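Local coordinates for protein putative Acetyltransferase (Lactobacillus plantarum WCFS1, PDB 3EFA) that is probably an N-acetyltransferase of the GNAT family, expected to transfer an acetyl group from acetyl-coenzyme A to an amine that has not been identified, at residues A16-A24 and E37-Y48; T106-Q117 and P138-L146. All coordinates share one frame; numbering follows the deposited sequence. Where two conformers were deposited one is given.

Both segments of contact 1 precede those of contact 2 along the chain, and the two contacts lie on opposite sides of its centre. Their centres are about 20 Å apart and their nearest atoms about 9 Å, so neither touches the other. Contact 1 ties helix 12-29 to the loop that leads from helix 34-37 into strand 48-52, in the N-terminal half of the fold. Contact 2 pairs strands 107-113 and 139-145 in the C-terminal half. The seven-stranded mixed sheet connects these regions, with strands 57-66 and 71-79 lying between strands 48-52 and 107-113. Contact 1 thus lies in the helical connection after the first strand, contact 2 in the strand pairing near the end of the chain, as in the GNAT fold of acetyltransferases.

Contact 1. Residues A16-A24 and E37-Y48; sequences AAAYALRQA and EFDVKDTDQCEY
Arg-22, on helix 12-29, stretches across to the 37-48 segment and lodges between Glu-37 and Asp-42. Its CB already brushes the Phe-38 ring, 4.1 Å from CZ, while CG and CD run past Glu-37 OE2. A bend at chi3 (48°) then turns the guanidinium so that NE donates to that same oxygen at 2.8 Å, using the anti lone pair. NH2 adds a second bond to OE2 from above the carboxylate plane, making a side-on grip on a single oxygen, and it also bonds weakly to Glu-37 O. At the far edge the grip is end-on: NH1 meets Asp-42 OD1 at 3.0 Å in a nearly straight bond (175°), and NH2 meets Asp-42 OD2 at 3.2 Å. Phe-38 CE1 lies over the centre of one guanidinium face. Arginine suits the place because its N-H groups fan out in one plane, toward acceptors at the edge.

In the GNAT fold two helices connect the first and second strands, and this salt-bridge network fastens the first of them to the chain that leaves the second.

Asp-42 is held from several directions. Tyr-48 OH donates to its OD1 at 2.6 Å, and Arg-63 of strand 57-66 forms a further salt bridge there; Asp-39 N reaches OD2 from the face opposite NH2. Tyr-19 sends its edge toward the face of Tyr-48 in an offset edge-to-face pair, planes 86° apart, and their hydroxyls share a weak bond of 3.3 Å. Ala-18, small enough to let the start of strand 48-52 come close to the helix, rests its CB 3.9 Å from Tyr-48 CB.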
loop_
_atom_site.group_PDB
_atom_site.type_symbol
_atom_site.label_atom_id
_atom_site.label_comp_id
_atom_site.label_asym_id
_atom_site.label_seq_id
_atom_site.Cartn_x
_atom_site.Cartn_y
_atom_site.Cartn_z
ATOM N N ALA A 16 15.759 10.163 -23.472
ATOM C CA ALA A 16 14.986 10.614 -24.617
ATOM C C ALA A 16 14.064 9.511 -25.132
ATOM O O ALA A 16 12.888 9.750 -25.398
ATOM C CB ALA A 16 15.924 11.125 -25.753
ATOM N N ALA A 17 14.615 8.312 -25.286
ATOM C CA ALA A 17 13.841 7.156 -25.695
ATOM C C ALA A 17 12.607 6.935 -24.788
ATOM O O ALA A 17 11.485 6.709 -25.273
ATOM C CB ALA A 17 14.737 5.895 -25.711
ATOM N N ALA A 18 12.828 7.010 -23.476
ATOM C CA ALA A 18 11.766 6.802 -22.492
ATOM C C ALA A 18 10.690 7.898 -22.582
ATOM O O ALA A 18 9.502 7.591 -22.523
ATOM C CB ALA A 18 12.337 6.731 -21.104
ATOM N N TYR A 19 11.103 9.162 -22.735
ATOM C CA TYR A 19 10.132 10.258 -22.857
ATOM C C TYR A 19 9.297 10.134 -24.153
ATOM O O TYR A 19 8.097 10.420 -24.166
ATOM C CB TYR A 19 10.824 11.638 -22.827
ATOM C CG TYR A 19 11.432 12.063 -21.504
ATOM C CD1 TYR A 19 11.577 11.171 -20.457
ATOM C CD2 TYR A 19 11.901 13.356 -21.321
ATOM C CE1 TYR A 19 12.148 11.559 -19.253
ATOM C CE2 TYR A 19 12.478 13.755 -20.115
ATOM C CZ TYR A 19 12.597 12.849 -19.086
ATOM O OH TYR A 19 13.170 13.224 -17.881
ATOM N N ALA A 20 9.942 9.717 -25.238
ATOM C CA ALA A 20 9.272 9.610 -26.528
ATOM C C ALA A 20 8.180 8.551 -26.488
ATOM O O ALA A 20 7.078 8.780 -26.996
ATOM C CB ALA A 20 10.296 9.327 -27.694
ATOM N N LEU A 21 8.483 7.400 -25.887
ATOM C CA LEU A 21 7.464 6.352 -25.695
ATOM C C LEU A 21 6.283 6.853 -24.847
ATOM O O LEU A 21 5.124 6.697 -25.240
ATOM C CB LEU A 21 8.075 5.070 -25.111
ATOM C CG LEU A 21 9.028 4.296 -26.055
ATOM C CD1 LEU A 21 9.671 3.070 -25.397
ATOM C CD2 LEU A 21 8.327 3.884 -27.344
ATOM N N ARG A 22 6.578 7.495 -23.714
ATOM C CA ARG A 22 5.521 7.977 -22.809
ATOM C C ARG A 22 4.668 9.102 -23.431
ATOM O O ARG A 22 3.445 9.151 -23.228
ATOM C CB ARG A 22 6.095 8.391 -21.441
ATOM C CG ARG A 22 6.879 7.265 -20.685
ATOM C CD ARG A 22 7.799 7.829 -19.579
ATOM N NE ARG A 22 7.112 8.797 -18.721
ATOM C CZ ARG A 22 7.700 9.589 -17.820
ATOM N NH1 ARG A 22 9.023 9.558 -17.635
ATOM N NH2 ARG A 22 6.959 10.426 -17.103
ATOM N N GLN A 23 5.302 9.989 -24.198
ATOM C CA GLN A 23 4.567 11.071 -24.874
ATOM C C GLN A 23 3.581 10.486 -25.892
ATOM O O GLN A 23 2.434 10.930 -25.999
ATOM C CB GLN A 23 5.541 12.071 -25.550
ATOM C CG GLN A 23 4.913 13.068 -26.561
ATOM C CD GLN A 23 4.136 14.223 -25.911
ATOM O OE1 GLN A 23 4.367 14.585 -24.752
ATOM N NE2 GLN A 23 3.203 14.798 -26.662
ATOM N N ALA A 24 4.022 9.471 -26.623
ATOM C CA ALA A 24 3.182 8.896 -27.666
ATOM C C ALA A 24 1.987 8.142 -27.086
ATOM O O ALA A 24 0.867 8.294 -27.584
ATOM C CB ALA A 24 3.998 7.992 -28.601
ATOM N N GLU A 37 1.550 13.477 -16.713
ATOM C CA GLU A 37 2.471 12.391 -17.079
ATOM C C GLU A 37 3.917 12.670 -16.650
ATOM O O GLU A 37 4.564 11.809 -16.040
ATOM C CB GLU A 37 2.439 12.107 -18.585
ATOM C CG GLU A 37 3.487 11.092 -19.040
ATOM C CD GLU A 37 3.320 9.739 -18.343
ATOM O OE1 GLU A 37 2.174 9.426 -17.957
ATOM O OE2 GLU A 37 4.323 8.996 -18.183
ATOM N N PHE A 38 4.413 13.865 -16.979
ATOM C CA PHE A 38 5.779 14.247 -16.654
ATOM C C PHE A 38 5.794 15.061 -15.370
ATOM O O PHE A 38 5.103 16.076 -15.257
ATOM C CB PHE A 38 6.448 14.960 -17.857
ATOM C CG PHE A 38 6.418 14.125 -19.112
ATOM C CD1 PHE A 38 7.322 13.066 -19.275
ATOM C CD2 PHE A 38 5.434 14.328 -20.080
ATOM C CE1 PHE A 38 7.274 12.244 -20.414
ATOM C CE2 PHE A 38 5.368 13.522 -21.216
ATOM C CZ PHE A 38 6.289 12.474 -21.390
ATOM N N ASP A 39 6.564 14.591 -14.392
ATOM C CA ASP A 39 6.413 15.080 -13.020
ATOM C C ASP A 39 7.743 15.438 -12.396
ATOM O O ASP A 39 8.806 15.319 -13.035
ATOM C CB ASP A 39 5.669 14.047 -12.136
ATOM C CG ASP A 39 6.515 12.790 -11.828
ATOM O OD1 ASP A 39 7.694 12.697 -12.245
ATOM O OD2 ASP A 39 5.996 11.875 -11.148
ATOM N N VAL A 40 7.676 15.841 -11.132
ATOM C CA VAL A 40 8.846 16.285 -10.387
ATOM C C VAL A 40 9.966 15.228 -10.247
ATOM O O VAL A 40 11.122 15.586 -10.046
ATOM C CB VAL A 40 8.444 16.846 -9.015
ATOM C CG1 VAL A 40 8.061 15.702 -8.047
ATOM C CG2 VAL A 40 9.557 17.714 -8.455
ATOM N N LYS A 41 9.641 13.939 -10.370
ATOM C CA LYS A 41 10.679 12.897 -10.352
ATOM C C LYS A 41 11.502 12.799 -11.656
ATOM O O LYS A 41 12.553 12.143 -11.694
ATOM C CB LYS A 41 10.086 11.522 -10.032
ATOM C CG LYS A 41 9.280 11.456 -8.761
ATOM C CD LYS A 41 10.142 11.627 -7.521
ATOM C CE LYS A 41 9.271 11.615 -6.261
ATOM N NZ LYS A 41 9.929 12.260 -5.083
ATOM N N ASP A 42 11.024 13.423 -12.726
ATOM C CA ASP A 42 11.760 13.355 -13.993
ATOM C C ASP A 42 12.888 14.376 -14.032
ATOM O O ASP A 42 12.718 15.448 -14.599
ATOM C CB ASP A 42 10.828 13.571 -15.188
ATOM C CG ASP A 42 9.919 12.385 -15.433
ATOM O OD1 ASP A 42 10.446 11.259 -15.555
ATOM O OD2 ASP A 42 8.685 12.579 -15.516
ATOM N N THR A 43 14.020 14.031 -13.415
ATOM C CA THR A 43 15.225 14.861 -13.394
ATOM C C THR A 43 16.341 14.183 -14.199
ATOM O O THR A 43 16.171 13.063 -14.685
ATOM C CB THR A 43 15.743 15.050 -11.958
ATOM O OG1 THR A 43 16.316 13.818 -11.500
ATOM C CG2 THR A 43 14.614 15.487 -10.994
ATOM N N ASP A 44 17.486 14.863 -14.309
ATOM C CA ASP A 44 18.679 14.350 -14.995
ATOM C C ASP A 44 19.259 13.118 -14.320
ATOM O O ASP A 44 20.021 12.359 -14.925
ATOM C CB ASP A 44 19.774 15.416 -15.013
ATOM C CG ASP A 44 19.480 16.528 -15.973
ATOM O OD1 ASP A 44 18.778 16.260 -16.964
ATOM O OD2 ASP A 44 19.951 17.660 -15.736
ATOM N N GLN A 45 18.910 12.950 -13.053
ATOM C CA GLN A 45 19.455 11.893 -12.209
ATOM C C GLN A 45 18.576 10.642 -12.191
ATOM O O GLN A 45 18.970 9.600 -11.640
ATOM C CB GLN A 45 19.627 12.395 -10.766
ATOM C CG GLN A 45 20.873 13.244 -10.510
ATOM C CD GLN A 45 20.571 14.723 -10.319
ATOM O OE1 GLN A 45 19.419 15.118 -10.125
ATOM N NE2 GLN A 45 21.612 15.546 -10.359
ATOM N N CYS A 46 17.369 10.741 -12.757
ATOM C CA CYS A 46 16.439 9.605 -12.751
ATOM C C CYS A 46 16.840 8.549 -13.785
ATOM O O CYS A 46 17.141 8.886 -14.930
ATOM C CB CYS A 46 15.000 10.061 -13.008
ATOM S SG CYS A 46 13.730 8.748 -12.775
ATOM N N GLU A 47 16.841 7.279 -13.379
ATOM C CA GLU A 47 17.203 6.181 -14.283
ATOM C C GLU A 47 15.994 5.514 -14.934
ATOM O O GLU A 47 14.979 5.287 -14.280
ATOM C CB GLU A 47 18.051 5.144 -13.546
ATOM C CG GLU A 47 19.411 5.705 -13.129
ATOM C CD GLU A 47 20.300 4.699 -12.423
ATOM O OE1 GLU A 47 19.883 4.128 -11.380
ATOM O OE2 GLU A 47 21.435 4.501 -12.904
ATOM N N TYR A 48 16.106 5.188 -16.222
ATOM C CA TYR A 48 14.999 4.523 -16.925
ATOM C C TYR A 48 15.459 3.198 -17.528
ATOM O O TYR A 48 16.627 3.039 -17.853
ATOM C CB TYR A 48 14.402 5.450 -18.004
ATOM C CG TYR A 48 14.014 6.818 -17.466
ATOM C CD1 TYR A 48 12.695 7.098 -17.105
ATOM C CD2 TYR A 48 14.973 7.823 -17.282
ATOM C CE1 TYR A 48 12.335 8.345 -16.595
ATOM C CE2 TYR A 48 14.620 9.074 -16.761
ATOM C CZ TYR A 48 13.292 9.331 -16.421
ATOM O OH TYR A 48 12.911 10.563 -15.901
#

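Contact 2. Residues T106-Q117 and P138-L146; sequences THGEIHGELTAQ and PVVIMHKQL. With FMT (formic acid), chain D.
Glu-109 and His-143 face each other as a non-hydrogen-bonded pair of antiparallel strands, and their side chains supply the bond that the backbone does not. They lie side by side; His-143 NE2 donates at 2.9 Å to Glu-109 OE2, which uses its anti lone pair and sits near the ring plane. With CG of Glu-109 anti to the backbone N (chi1 175°) and the chain extended beyond it, the carboxylate comes level with the imidazole edge. Both ends are engaged further: Arg-73 forms a salt bridge with Glu-109 OE1, and Thr-128 OG1 bonds to His-143 ND1. Histidine fits because its two ring nitrogens can serve two partners at once. A leucine in its place would probably leave Glu-109 OE2 and Thr-128 OG1 each without this mate.

Reciprocal backbone bonds join Gly-108 to Lys-144, Ile-110 to Met-142 (a selenomethionine) and Gly-112 to Val-140; Ile-110 N to Met-142 O, at 3.0 Å, is nearly straight (170°). Leu-146 N to Thr-106 O at 2.8 Å and Leu-114 N to Pro-138 O at 3.1 Å close the ends. Gln-145 N is satisfied by a formic acid molecule, its O1 3.0 Å away, probably from the crystallisation liquor. Ile-141 CD1 makes a CH-pi contact over the His-111 ring, 3.5 Å from its centroid, and Tyr-132 of the second subunit packs on both residues. Lys-144 NZ finds Glu-97 and Cys-123 O.

Strand 139-145, inserted antiparallel between strands 107-113 and 126-129, gives the 5-7-6 strand order characteristic of the C-terminal half of the GNAT fold.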
loop_
_atom_site.group_PDB
_atom_site.type_symbol
_atom_site.label_atom_id
_atom_site.label_comp_id
_atom_site.label_asym_id
_atom_site.label_seq_id
_atom_site.Cartn_x
_atom_site.Cartn_y
_atom_site.Cartn_z
ATOM N N THR A 106 14.888 -5.964 -2.070
ATOM C CA THR A 106 14.327 -7.309 -1.844
ATOM C C THR A 106 12.866 -7.464 -2.267
ATOM O O THR A 106 12.342 -8.574 -2.314
ATOM C CB THR A 106 14.443 -7.762 -0.362
ATOM O OG1 THR A 106 13.733 -6.848 0.487
ATOM C CG2 THR A 106 15.901 -7.839 0.067
ATOM N N HIS A 107 12.207 -6.355 -2.567
ATOM C CA HIS A 107 10.804 -6.411 -2.949
ATOM C C HIS A 107 10.481 -5.514 -4.136
ATOM O O HIS A 107 10.947 -4.369 -4.208
ATOM C CB HIS A 107 9.912 -6.037 -1.758
ATOM C CG HIS A 107 9.945 -7.033 -0.650
ATOM N ND1 HIS A 107 10.883 -6.994 0.359
ATOM C CD2 HIS A 107 9.158 -8.103 -0.390
ATOM C CE1 HIS A 107 10.668 -7.992 1.199
ATOM N NE2 HIS A 107 9.628 -8.680 0.764
ATOM N N GLY A 108 9.673 -6.040 -5.056
ATOM C CA GLY A 108 9.148 -5.248 -6.150
ATOM C C GLY A 108 7.823 -4.636 -5.742
ATOM O O GLY A 108 7.085 -5.205 -4.917
ATOM N N GLU A 109 7.510 -3.481 -6.326
ATOM C CA GLU A 109 6.284 -2.760 -6.005
ATOM C C GLU A 109 5.668 -2.165 -7.273
ATOM O O GLU A 109 6.373 -1.519 -8.081
ATOM C CB GLU A 109 6.567 -1.653 -4.969
ATOM C CG GLU A 109 5.358 -0.747 -4.634
ATOM C CD GLU A 109 5.656 0.277 -3.530
ATOM O OE1 GLU A 109 5.933 1.457 -3.855
ATOM O OE2 GLU A 109 5.608 -0.097 -2.331
ATOM N N ILE A 110 4.362 -2.377 -7.445
ATOM C CA ILE A 110 3.636 -1.858 -8.608
ATOM C C ILE A 110 2.361 -1.144 -8.179
ATOM O O ILE A 110 1.607 -1.680 -7.357
ATOM C CB ILE A 110 3.206 -3.005 -9.564
ATOM C CG1 ILE A 110 4.420 -3.775 -10.094
ATOM C CG2 ILE A 110 2.280 -2.477 -10.700
ATOM C CD1 ILE A 110 5.270 -3.000 -11.061
ATOM N N HIS A 111 2.100 0.046 -8.728
ATOM C CA HIS A 111 0.774 0.671 -8.560
ATOM C C HIS A 111 0.037 0.567 -9.902
ATOM O O HIS A 111 0.045 1.500 -10.691
ATOM C CB HIS A 111 0.859 2.152 -8.117
ATOM C CG HIS A 111 1.362 2.356 -6.718
ATOM N ND1 HIS A 111 1.403 3.598 -6.117
ATOM C CD2 HIS A 111 1.834 1.479 -5.795
ATOM C CE1 HIS A 111 1.887 3.478 -4.891
ATOM N NE2 HIS A 111 2.152 2.204 -4.669
ATOM N N GLY A 112 -0.600 -0.567 -10.165
ATOM C CA GLY A 112 -1.139 -0.822 -11.490
ATOM C C GLY A 112 -2.605 -0.478 -11.686
ATOM O O GLY A 112 -3.360 -0.299 -10.723
ATOM N N GLU A 113 -3.008 -0.382 -12.949
ATOM C CA GLU A 113 -4.411 -0.172 -13.289
ATOM C C GLU A 113 -5.144 -1.458 -12.965
ATOM O O GLU A 113 -4.574 -2.538 -13.100
ATOM C CB GLU A 113 -4.566 0.213 -14.775
ATOM C CG GLU A 113 -3.806 1.490 -15.153
ATOM C CD GLU A 113 -4.042 1.941 -16.597
ATOM O OE1 GLU A 113 -3.047 2.246 -17.297
ATOM O OE2 GLU A 113 -5.215 2.003 -17.031
ATOM N N LEU A 114 -6.391 -1.353 -12.516
ATOM C CA LEU A 114 -7.135 -2.553 -12.120
ATOM C C LEU A 114 -7.137 -3.624 -13.219
ATOM O O LEU A 114 -6.991 -4.815 -12.937
ATOM C CB LEU A 114 -8.568 -2.213 -11.704
ATOM C CG LEU A 114 -9.350 -3.410 -11.152
ATOM C CD1 LEU A 114 -8.603 -4.062 -9.996
ATOM C CD2 LEU A 114 -10.754 -3.010 -10.727
ATOM N N THR A 115 -7.284 -3.187 -14.467
ATOM C CA THR A 115 -7.336 -4.096 -15.610
ATOM C C THR A 115 -6.075 -4.949 -15.816
ATOM O O THR A 115 -6.105 -5.944 -16.539
ATOM C CB THR A 115 -7.648 -3.335 -16.915
ATOM O OG1 THR A 115 -7.396 -4.190 -18.035
ATOM C CG2 THR A 115 -6.781 -2.089 -17.041
ATOM N N ALA A 116 -4.972 -4.573 -15.178
ATOM C CA ALA A 116 -3.724 -5.324 -15.331
ATOM C C ALA A 116 -3.451 -6.312 -14.188
ATOM O O ALA A 116 -2.395 -6.941 -14.145
ATOM C CB ALA A 116 -2.545 -4.360 -15.501
ATOM N N GLN A 117 -4.400 -6.456 -13.268
ATOM C CA GLN A 117 -4.167 -7.276 -12.084
ATOM C C GLN A 117 -3.636 -8.677 -12.441
ATOM O O GLN A 117 -2.596 -9.104 -11.922
ATOM C CB GLN A 117 -5.426 -7.345 -11.195
ATOM C CG GLN A 117 -5.308 -8.312 -10.017
ATOM C CD GLN A 117 -6.393 -8.121 -8.941
ATOM O OE1 GLN A 117 -7.069 -7.086 -8.880
ATOM N NE2 GLN A 117 -6.540 -9.124 -8.073
ATOM N N PRO A 138 -9.443 3.394 -11.368
ATOM C CA PRO A 138 -9.096 2.395 -10.335
ATOM C C PRO A 138 -7.650 1.860 -10.379
ATOM O O PRO A 138 -7.143 1.463 -11.438
ATOM C CB PRO A 138 -10.074 1.238 -10.599
ATOM C CG PRO A 138 -10.979 1.696 -11.696
ATOM C CD PRO A 138 -10.298 2.814 -12.414
ATOM N N VAL A 139 -7.023 1.830 -9.204
ATOM C CA VAL A 139 -5.655 1.362 -9.029
ATOM C C VAL A 139 -5.584 0.286 -7.937
ATOM O O VAL A 139 -6.402 0.272 -7.020
ATOM C CB VAL A 139 -4.751 2.522 -8.596
ATOM C CG1 VAL A 139 -3.306 2.271 -9.019
ATOM C CG2 VAL A 139 -5.258 3.824 -9.180
ATOM N N VAL A 140 -4.607 -0.613 -8.037
ATOM C CA VAL A 140 -4.339 -1.571 -6.969
ATOM C C VAL A 140 -2.864 -1.564 -6.602
ATOM O O VAL A 140 -2.003 -1.446 -7.469
ATOM C CB VAL A 140 -4.759 -3.014 -7.338
ATOM C CG1 VAL A 140 -6.260 -3.223 -7.097
ATOM C CG2 VAL A 140 -4.358 -3.357 -8.786
ATOM N N ILE A 141 -2.582 -1.685 -5.310
ATOM C CA ILE A 141 -1.209 -1.727 -4.819
ATOM C C ILE A 141 -0.746 -3.182 -4.747
ATOM O O ILE A 141 -1.388 -4.005 -4.091
ATOM C CB ILE A 141 -1.109 -1.056 -3.423
ATOM C CG1 ILE A 141 -1.872 0.275 -3.415
ATOM C CG2 ILE A 141 0.347 -0.849 -3.002
ATOM C CD1 ILE A 141 -1.299 1.322 -4.335
HETATM N N MSE A 142 0.361 -3.498 -5.419
HETATM C CA MSE A 142 0.844 -4.881 -5.518
HETATM C C MSE A 142 2.306 -5.051 -5.083
HETATM O O MSE A 142 3.142 -4.185 -5.325
HETATM C CB MSE A 142 0.640 -5.432 -6.948
HETATM C CG MSE A 142 -0.784 -5.227 -7.498
HETATM SE SE MSE A 142 -1.210 -6.122 -9.214
HETATM C CE MSE A 142 -1.195 -7.970 -8.555
ATOM N N HIS A 143 2.612 -6.177 -4.445
ATOM C CA HIS A 143 3.987 -6.464 -4.044
ATOM C C HIS A 143 4.442 -7.869 -4.454
ATOM O O HIS A 143 3.630 -8.751 -4.736
ATOM C CB HIS A 143 4.182 -6.231 -2.532
ATOM C CG HIS A 143 4.102 -4.787 -2.135
ATOM N ND1 HIS A 143 2.965 -4.222 -1.595
ATOM C CD2 HIS A 143 5.003 -3.779 -2.246
ATOM C CE1 HIS A 143 3.175 -2.936 -1.375
ATOM N NE2 HIS A 143 4.403 -2.641 -1.765
ATOM N N LYS A 144 5.753 -8.055 -4.505
ATOM C CA LYS A 144 6.350 -9.342 -4.824
ATOM C C LYS A 144 7.690 -9.455 -4.110
ATOM O O LYS A 144 8.473 -8.507 -4.095
ATOM C CB LYS A 144 6.571 -9.467 -6.339
ATOM C CG LYS A 144 7.373 -10.703 -6.738
ATOM C CD LYS A 144 7.591 -10.812 -8.242
ATOM C CE LYS A 144 8.385 -12.075 -8.566
ATOM N NZ LYS A 144 8.717 -12.213 -10.016
ATOM N N GLN A 145 7.962 -10.611 -3.519
ATOM C CA GLN A 145 9.297 -10.869 -2.985
ATOM C C GLN A 145 10.257 -11.195 -4.128
ATOM O O GLN A 145 9.958 -12.033 -4.978
ATOM C CB GLN A 145 9.274 -12.018 -1.975
ATOM C CG GLN A 145 10.633 -12.298 -1.331
ATOM C CD GLN A 145 10.522 -12.987 0.031
ATOM O OE1 GLN A 145 9.433 -13.099 0.603
ATOM N NE2 GLN A 145 11.658 -13.439 0.558
ATOM N N LEU A 146 11.402 -10.525 -4.152
ATOM C CA LEU A 146 12.398 -10.777 -5.194
ATOM C C LEU A 146 13.448 -11.800 -4.753
ATOM O O LEU A 146 14.020 -11.698 -3.663
ATOM C CB LEU A 146 13.076 -9.476 -5.615
ATOM C CG LEU A 146 12.155 -8.351 -6.089
ATOM C CD1 LEU A 146 12.982 -7.141 -6.484
ATOM C CD2 LEU A 146 11.280 -8.810 -7.248
HETATM C C FMT D . 4.817 -12.561 -3.760
HETATM O O1 FMT D . 5.800 -12.633 -3.015
HETATM O O2 FMT D . 3.778 -11.941 -3.509
#